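Local coordinates for carbohydrate-binding protein (Flavonifractor plautii, PDB 6N1B) that removes the acetyl group from N-acetylgalactosamine, a step in the enzymatic conversion of blood group A to universal O type, at residues G327-F332 with V354-L359; L281-C286 with L303-D308. All blocks are in the same frame, centred on the assembly; numbering follows the deposited sequence.

In the fold
From the N terminus, contact 2 comes first: residues 281-286 pair with 303-308, closing a hairpin with 16 intervening residues in the sheet built from strands 269-278, 283-291, 300-306 and 313-314. The chain then passes to the next sheet, where contact 1 brings 327-332 against 354-359 and closes a loop of 21 residues. The two loops are in series, neither nesting nor crossing; their centres lie about 25 Å apart and their nearest atoms about 8 Å. Consecutive four-stranded antiparallel sheets of this kind are consistent with beta-propeller blades. The sheets pack together directly: Leu281 and Val285 of contact 2 touch Tyr341 and Phe339 on strand 333-342.

Contact 1 of 2, residues G327-F332 with V354-L359; sequences GSWDDF and VWYSAL
Tyr356 and Asp330 join the loop entering edge strand 333-342 to its neighbour, strand 351-361, in what is consistent with a beta-propeller blade. The phenol OH of Tyr356 donates to Asp330 OD2 over 2.7 Å, coming from above the carboxylate plane (36° out of it). Tyr356 has CG between its backbone N and carbonyl carbon (chi1 77°), and from there the ring swings its hydroxyl end to the turn. Against the same ring lies the indole of Trp329. The plane of its six-membered ring is only 28° from that of Tyr356 but slid past it, with centroids 5.1 Å apart, so overlap is slight: the CZ2-CH2 edge of Trp329 meets the CE2, CZ and OH end of Tyr356, with Trp329 CZ2 3.3 Å from Tyr356 OH. Ala358 is two residues on and on the same side of the strand as Tyr356: its CB points into the turn, 3.4 Å from Asp330 CB, and also meets Trp329 CZ3. Between backbones, Phe332 N donates to Leu359 O at 2.9 Å.

A type I beta turn from Ser328 to Asp331 presents these groups, with Asp330 CB centred over one face of the indole. Beyond them, Lys31 forms a salt bridge to Asp330 OD2, which is thus gripped by two partners. Tyr35 packs edge-to-face with Trp329. At the last position of the turn, Asp331 OD2 pairs with Lys361 and accepts from Gly327 N at 2.8 Å.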
ATOM      1  N   GLY A 327      22.776   4.446   8.641  1.00 11.15           N
ATOM      2  CA  GLY A 327      23.309   4.777   7.370  1.00 12.10           C
ATOM      3  C   GLY A 327      22.729   4.119   6.182  1.00 12.18           C
ATOM      4  O   GLY A 327      23.015   4.521   5.032  1.00 14.90           O
ATOM      5  N   SER A 328      21.917   3.091   6.418  1.00 11.55           N
ATOM      6  CA  SER A 328      21.247   2.343   5.320  1.00 11.65           C
ATOM      7  C   SER A 328      20.056   3.149   4.840  1.00  9.72           C
ATOM      8  O   SER A 328      19.454   3.964   5.584  1.00 10.02           O
ATOM      9  CB  SER A 328      20.817   0.985   5.793  1.00 13.87           C
ATOM     10  OG  SER A 328      21.990   0.224   5.961  1.00 21.37           O
ATOM     11  N   TRP A 329      19.582   2.850   3.623  1.00 10.06           N
ATOM     12  CA  TRP A 329      18.441   3.584   3.041  1.00 10.16           C
ATOM     13  C   TRP A 329      17.136   3.341   3.831  1.00  9.85           C
ATOM     14  O   TRP A 329      16.196   4.135   3.679  1.00  9.72           O
ATOM     15  CB  TRP A 329      18.245   3.214   1.561  1.00 10.80           C
ATOM     16  CG  TRP A 329      17.768   1.829   1.307  1.00 10.81           C
ATOM     17  CD1 TRP A 329      18.521   0.655   1.109  1.00 12.09           C
ATOM     18  CD2 TRP A 329      16.392   1.393   1.242  1.00  9.68           C
ATOM     19  NE1 TRP A 329      17.727  -0.424   0.881  1.00 12.15           N
ATOM     20  CE2 TRP A 329      16.430  -0.004   1.000  1.00 10.46           C
ATOM     21  CE3 TRP A 329      15.151   2.030   1.303  1.00  9.85           C
ATOM     22  CZ2 TRP A 329      15.274  -0.764   0.867  1.00 10.82           C
ATOM     23  CZ3 TRP A 329      14.009   1.318   1.140  1.00 10.70           C
ATOM     24  CH2 TRP A 329      14.066  -0.078   0.936  1.00 12.40           C
ATOM     25  N   ASP A 330      17.096   2.274   4.637  1.00  8.81           N
ATOM     26  CA  ASP A 330      15.902   1.920   5.426  1.00  9.01           C
ATOM     27  C   ASP A 330      16.189   2.069   6.920  1.00  9.27           C
ATOM     28  O   ASP A 330      15.552   1.339   7.698  1.00  9.71           O
ATOM     29  CB  ASP A 330      15.396   0.562   5.027  1.00  9.51           C
ATOM     30  CG  ASP A 330      16.357  -0.562   5.263  1.00 10.11           C
ATOM     31  OD1 ASP A 330      17.531  -0.339   5.717  1.00 11.08           O
ATOM     32  OD2 ASP A 330      15.973  -1.750   5.133  1.00 10.71           O
ATOM     33  N   ASP A 331      17.066   2.983   7.356  1.00  8.52           N
ATOM     34  CA  ASP A 331      17.470   3.038   8.756  1.00  9.05           C
ATOM     35  C   ASP A 331      16.558   3.832   9.682  1.00 10.43           C
ATOM     36  O   ASP A 331      16.795   3.744  10.914  1.00 12.28           O
ATOM     37  CB  ASP A 331      18.901   3.546   8.912  1.00  9.80           C
ATOM     38  CG  ASP A 331      19.002   5.026   8.633  1.00  9.46           C
ATOM     39  OD1 ASP A 331      18.114   5.725   8.155  1.00 10.15           O
ATOM     40  OD2 ASP A 331      20.213   5.533   8.957  1.00 11.20           O
ATOM     41  N   PHE A 332      15.541   4.539   9.172  1.00  8.64           N
ATOM     42  CA  PHE A 332      14.622   5.289  10.054  1.00  9.34           C
ATOM     43  C   PHE A 332      13.438   4.489  10.485  1.00  8.69           C
ATOM     44  O   PHE A 332      13.081   4.422  11.689  1.00 10.96           O
ATOM     45  CB  PHE A 332      14.226   6.622   9.488  1.00 10.25           C
ATOM     46  CG  PHE A 332      13.301   7.437  10.402  1.00  9.74           C
ATOM     47  CD1 PHE A 332      13.746   7.881  11.616  1.00 10.77           C
ATOM     48  CD2 PHE A 332      11.997   7.630  10.059  1.00 11.61           C
ATOM     49  CE1 PHE A 332      12.888   8.517  12.482  1.00 12.67           C
ATOM     50  CE2 PHE A 332      11.133   8.277  10.979  1.00 12.10           C
ATOM     51  CZ  PHE A 332      11.608   8.750  12.131  1.00 13.03           C
ATOM     52  N   VAL A 354       7.740  -9.378  -0.721  1.00  8.78           N
ATOM     53  CA  VAL A 354       7.357  -8.168  -0.010  1.00  8.38           C
ATOM     54  C   VAL A 354       7.987  -6.985  -0.648  1.00  7.50           C
ATOM     55  O   VAL A 354       9.248  -6.846  -0.644  1.00  9.23           O
ATOM     56  CB  VAL A 354       7.647  -8.230   1.489  1.00  9.57           C
ATOM     57  CG1 VAL A 354       7.206  -6.964   2.195  1.00 10.24           C
ATOM     58  CG2 VAL A 354       7.014  -9.520   2.096  1.00 11.17           C
ATOM     59  N   TRP A 355       7.234  -6.059  -1.180  1.00  8.20           N
ATOM     60  CA  TRP A 355       7.700  -4.720  -1.688  1.00  8.87           C
ATOM     61  C   TRP A 355       7.509  -3.801  -0.540  1.00  8.86           C
ATOM     62  O   TRP A 355       6.380  -3.481  -0.136  1.00  8.95           O
ATOM     63  CB  TRP A 355       6.943  -4.335  -2.949  1.00  8.45           C
ATOM     64  CG  TRP A 355       7.236  -5.217  -4.135  1.00  8.21           C
ATOM     65  CD1 TRP A 355       8.139  -4.924  -5.098  1.00 10.36           C
ATOM     66  CD2 TRP A 355       6.661  -6.503  -4.479  1.00  8.61           C
ATOM     67  NE1 TRP A 355       8.175  -5.987  -5.983  1.00  9.98           N
ATOM     68  CE2 TRP A 355       7.262  -6.941  -5.659  1.00  9.58           C
ATOM     69  CE3 TRP A 355       5.661  -7.328  -3.913  1.00  8.93           C
ATOM     70  CZ2 TRP A 355       6.958  -8.159  -6.229  1.00 10.52           C
ATOM     71  CZ3 TRP A 355       5.336  -8.496  -4.486  1.00  9.59           C
ATOM     72  CH2 TRP A 355       5.996  -8.922  -5.641  1.00 10.09           C
ATOM     73  N   TYR A 356       8.629  -3.388   0.118  1.00  9.01           N
ATOM     74  CA  TYR A 356       8.571  -2.567   1.301  1.00  8.62           C
ATOM     75  C   TYR A 356       9.015  -1.176   1.058  1.00  8.49           C
ATOM     76  O   TYR A 356      10.048  -0.966   0.398  1.00 10.95           O
ATOM     77  CB  TYR A 356       9.313  -3.195   2.497  1.00  9.22           C
ATOM     78  CG  TYR A 356      10.831  -3.124   2.538  1.00  8.24           C
ATOM     79  CD1 TYR A 356      11.605  -4.105   1.910  1.00  9.39           C
ATOM     80  CD2 TYR A 356      11.446  -2.204   3.262  1.00  9.02           C
ATOM     81  CE1 TYR A 356      13.017  -4.111   2.038  1.00  8.60           C
ATOM     82  CE2 TYR A 356      12.814  -2.205   3.441  1.00  9.01           C
ATOM     83  CZ  TYR A 356      13.612  -3.134   2.876  1.00  9.30           C
ATOM     84  OH  TYR A 356      14.957  -3.192   3.027  1.00 10.06           O
ATOM     85  N   SER A 357       8.305  -0.185   1.548  1.00  8.72           N
ATOM     86  CA  SER A 357       8.832   1.159   1.551  1.00  8.43           C
ATOM     87  C   SER A 357       9.511   1.468   2.858  1.00  7.62           C
ATOM     88  O   SER A 357       9.255   0.771   3.889  1.00  8.62           O
ATOM     89  CB  SER A 357       7.785   2.169   1.130  1.00  8.96           C
ATOM     90  OG  SER A 357       6.717   2.324   2.084  1.00  9.07           O
ATOM     91  N   ALA A 358      10.429   2.427   2.834  1.00  8.24           N
ATOM     92  CA  ALA A 358      11.182   2.787   4.038  1.00  8.44           C
ATOM     93  C   ALA A 358      11.751   4.182   3.851  1.00  8.29           C
ATOM     94  O   ALA A 358      11.655   4.790   2.796  1.00  8.44           O
ATOM     95  CB  ALA A 358      12.252   1.763   4.347  1.00  9.34           C
ATOM     96  N   LEU A 359      12.328   4.677   4.948  1.00  8.62           N
ATOM     97  CA  LEU A 359      12.965   6.015   4.963  1.00  8.95           C
ATOM     98  C   LEU A 359      14.334   5.899   5.628  1.00  8.24           C
ATOM     99  O   LEU A 359      14.507   5.112   6.542  1.00  8.93           O
ATOM    100  CB  LEU A 359      12.120   7.027   5.759  1.00  9.00           C
ATOM    101  CG  LEU A 359      10.804   7.458   5.159  1.00 10.53           C
ATOM    102  CD1 LEU A 359       9.688   6.448   5.319  1.00  9.52           C
ATOM    103  CD2 LEU A 359      10.400   8.769   5.733  1.00 11.99           C
TER

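Contact 2 of 2, residues L281-C286 with L303-D308; sequences LKEFVC and LTTSKD
Phe284 lays the edge of its ring along the backbone where strand 300-306 runs out into the following turn, with Ser306 O and Lys307 O near the ring plane and CE1 3.6 Å from Asp308 C. Tyr277 of the adjoining strand meets the same ring edge-to-face. Cys286 shares this side of the sheet, its CB 3.7 Å from Thr304 CG2, while Thr304 OG1 bonds to Phe258 O. On the other side, Val285 CG1, anti to the backbone N (chi1 -179°), reaches Leu303 CD1 at 3.7 Å; CG2 lies beside Thr305 CG2, the two side chains pointing the same way.

Register follows from the backbone bonds. Phe284 and Ser306 exchange two (Phe284 N to Ser306 O is 2.8 Å, and Ser306 N to Phe284 O is 2.9 Å), as do Cys286 and Thr304, leaving Val285 and Thr305 as the non-hydrogen-bonded pair between them. Past the strand end, the Lys307 chain bends at chi2 (-74°) and brings NZ back to Lys282 O, 2.9 Å away and above the carbonyl plane. Ser306 OG accepts from Asp308 N, forming an ST turn, and also bonds to Asn311 O.

Lys282 and Glu283 form a G1 bulge opposite Val278; beyond it runs the antiparallel hairpin of the two inner strands, an arrangement consistent with the central pairing of a four-stranded beta-propeller blade.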
ATOM      1  N   LEU A 281      -3.254 -20.997   2.130  1.00 11.24           N
ATOM      2  CA  LEU A 281      -3.311 -20.993   3.572  1.00 11.49           C
ATOM      3  C   LEU A 281      -4.679 -20.963   4.129  1.00 12.11           C
ATOM      4  O   LEU A 281      -4.834 -21.091   5.356  1.00 14.07           O
ATOM      5  CB  LEU A 281      -2.514 -19.800   4.157  1.00 11.77           C
ATOM      6  CG  LEU A 281      -0.991 -19.780   3.680  1.00 13.01           C
ATOM      7  CD1 LEU A 281      -0.411 -18.474   4.236  1.00 12.76           C
ATOM      8  CD2 LEU A 281      -0.243 -20.953   4.197  1.00 14.56           C
ATOM      9  N   LYS A 282      -5.687 -20.828   3.320  1.00 11.45           N
ATOM     10  CA  LYS A 282      -7.095 -20.773   3.742  1.00 12.59           C
ATOM     11  C   LYS A 282      -7.278 -19.662   4.744  1.00 11.04           C
ATOM     12  O   LYS A 282      -8.052 -19.807   5.727  1.00 14.20           O
ATOM     13  CB  LYS A 282      -7.588 -22.088   4.184  1.00 15.45           C
ATOM     14  CG  LYS A 282      -7.523 -23.187   3.086  1.00 20.24           C
ATOM     15  CD  LYS A 282      -7.979 -24.577   3.682  1.00 31.03           C
ATOM     16  CE  LYS A 282      -8.669 -25.472   2.683  1.00 45.40           C
ATOM     17  NZ  LYS A 282      -7.720 -26.524   2.329  1.00 63.83           N
ATOM     18  N   GLU A 283      -6.640 -18.507   4.558  1.00 10.14           N
ATOM     19  CA  GLU A 283      -6.748 -17.395   5.489  1.00 10.83           C
ATOM     20  C   GLU A 283      -6.383 -16.098   4.902  1.00  9.75           C
ATOM     21  O   GLU A 283      -5.708 -16.023   3.840  1.00 10.50           O
ATOM     22  CB  GLU A 283      -5.954 -17.611   6.771  1.00 15.03           C
ATOM     23  CG  GLU A 283      -4.500 -17.556   6.568  1.00 16.62           C
ATOM     24  CD  GLU A 283      -3.598 -18.035   7.712  1.00 20.40           C
ATOM     25  OE1 GLU A 283      -4.073 -18.308   8.816  1.00 24.18           O
ATOM     26  OE2 GLU A 283      -2.315 -18.030   7.410  1.00 22.76           O
ATOM     27  N   PHE A 284      -6.838 -15.029   5.565  1.00  8.89           N
ATOM     28  CA  PHE A 284      -6.360 -13.683   5.298  1.00  8.82           C
ATOM     29  C   PHE A 284      -5.029 -13.481   6.044  1.00  8.60           C
ATOM     30  O   PHE A 284      -4.853 -13.943   7.175  1.00 10.21           O
ATOM     31  CB  PHE A 284      -7.377 -12.603   5.717  1.00  8.58           C
ATOM     32  CG  PHE A 284      -8.698 -12.702   5.062  1.00  9.27           C
ATOM     33  CD1 PHE A 284      -9.700 -13.542   5.520  1.00 10.47           C
ATOM     34  CD2 PHE A 284      -8.992 -11.909   3.975  1.00  9.54           C
ATOM     35  CE1 PHE A 284     -10.950 -13.639   4.857  1.00 11.72           C
ATOM     36  CE2 PHE A 284     -10.194 -11.955   3.301  1.00 11.09           C
ATOM     37  CZ  PHE A 284     -11.171 -12.830   3.737  1.00 12.04           C
ATOM     38  N   VAL A 285      -4.124 -12.776   5.340  1.00  8.56           N
ATOM     39  CA  VAL A 285      -2.808 -12.438   5.854  1.00  8.44           C
ATOM     40  C   VAL A 285      -2.605 -10.973   5.698  1.00  9.04           C
ATOM     41  O   VAL A 285      -2.918 -10.398   4.692  1.00  9.20           O
ATOM     42  CB  VAL A 285      -1.718 -13.285   5.147  1.00  9.11           C
ATOM     43  CG1 VAL A 285      -0.342 -12.929   5.713  1.00 10.42           C
ATOM     44  CG2 VAL A 285      -1.994 -14.784   5.274  1.00 10.53           C
ATOM     45  N   CYS A 286      -2.043 -10.339   6.769  1.00  8.59           N
ATOM     46  CA  CYS A 286      -1.813  -8.883   6.733  1.00  8.60           C
ATOM     47  C   CYS A 286      -0.383  -8.577   7.226  1.00  8.19           C
ATOM     48  O   CYS A 286       0.098  -9.128   8.200  1.00  8.59           O
ATOM     49  CB  CYS A 286      -2.855  -8.218   7.672  1.00  8.20           C
ATOM     50  SG  CYS A 286      -2.551  -6.424   7.888  1.00  9.06           S
ATOM     51  N   LEU A 303       3.349  -9.426  11.246  1.00  7.82           N
ATOM     52  CA  LEU A 303       2.432 -10.267  10.501  1.00  7.76           C
ATOM     53  C   LEU A 303       1.230 -10.627  11.392  1.00  8.58           C
ATOM     54  O   LEU A 303       1.450 -11.017  12.542  1.00  8.95           O
ATOM     55  CB  LEU A 303       3.150 -11.529  10.022  1.00  8.62           C
ATOM     56  CG  LEU A 303       2.442 -12.383   8.968  1.00 10.21           C
ATOM     57  CD1 LEU A 303       2.458 -11.616   7.684  1.00 11.30           C
ATOM     58  CD2 LEU A 303       3.087 -13.730   8.894  1.00 11.67           C
ATOM     59  N   THR A 304       0.032 -10.606  10.804  1.00  8.07           N
ATOM     60  CA  THR A 304      -1.158 -10.972  11.565  1.00  7.87           C
ATOM     61  C   THR A 304      -2.068 -11.728  10.588  1.00  8.51           C
ATOM     62  O   THR A 304      -2.088 -11.414   9.388  1.00  8.98           O
ATOM     63  CB  THR A 304      -1.788  -9.754  12.218  1.00  8.27           C
ATOM     64  OG1 THR A 304      -2.886 -10.224  13.030  1.00  8.65           O
ATOM     65  CG2 THR A 304      -2.198  -8.651  11.296  1.00  8.25           C
ATOM     66  N   THR A 305      -2.820 -12.703  11.062  1.00  8.18           N
ATOM     67  CA  THR A 305      -3.639 -13.517  10.208  1.00  8.81           C
ATOM     68  C   THR A 305      -5.056 -13.675  10.754  1.00  8.31           C
ATOM     69  O   THR A 305      -5.276 -13.437  11.973  1.00  9.52           O
ATOM     70  CB  THR A 305      -3.023 -14.899   9.984  1.00 10.34           C
ATOM     71  OG1 THR A 305      -3.062 -15.689  11.168  1.00 13.85           O
ATOM     72  CG2 THR A 305      -1.621 -14.876   9.445  1.00 11.19           C
ATOM     73  N   SER A 306      -5.972 -14.108   9.896  1.00  8.56           N
ATOM     74  CA  SER A 306      -7.393 -14.253  10.263  1.00  8.92           C
ATOM     75  C   SER A 306      -8.093 -15.186   9.337  1.00  8.72           C
ATOM     76  O   SER A 306      -7.910 -15.135   8.120  1.00 10.74           O
ATOM     77  CB  SER A 306      -8.047 -12.893  10.122  1.00  9.66           C
ATOM     78  OG  SER A 306      -9.471 -12.954  10.353  1.00  9.81           O
ATOM     79  N   LYS A 307      -8.991 -16.049   9.888  1.00  9.69           N
ATOM     80  CA  LYS A 307      -9.789 -16.907   9.070  1.00 10.46           C
ATOM     81  C   LYS A 307     -10.880 -16.165   8.325  1.00 11.13           C
ATOM     82  O   LYS A 307     -11.381 -16.650   7.314  1.00 13.25           O
ATOM     83  CB  LYS A 307     -10.373 -18.013   9.899  1.00 14.88           C
ATOM     84  CG  LYS A 307      -9.377 -18.961  10.330  1.00 20.01           C
ATOM     85  CD  LYS A 307      -8.928 -19.879   9.121  1.00 38.28           C
ATOM     86  CE  LYS A 307      -7.683 -20.783   9.191  1.00 46.55           C
ATOM     87  NZ  LYS A 307      -7.902 -21.649   7.967  1.00 52.34           N
ATOM     88  N   ASP A 308     -11.364 -15.041   8.885  1.00 10.65           N
ATOM     89  CA  ASP A 308     -12.548 -14.333   8.439  1.00 10.54           C
ATOM     90  C   ASP A 308     -12.434 -12.959   8.028  1.00 11.01           C
ATOM     91  O   ASP A 308     -13.400 -12.333   7.523  1.00 12.16           O
ATOM     92  CB  ASP A 308     -13.712 -14.506   9.509  1.00 11.40           C
ATOM     93  CG  ASP A 308     -13.316 -14.060  10.867  1.00 10.12           C
ATOM     94  OD1 ASP A 308     -12.355 -13.292  10.994  1.00 10.08           O
ATOM     95  OD2 ASP A 308     -13.981 -14.405  11.850  1.00 13.02           O
TER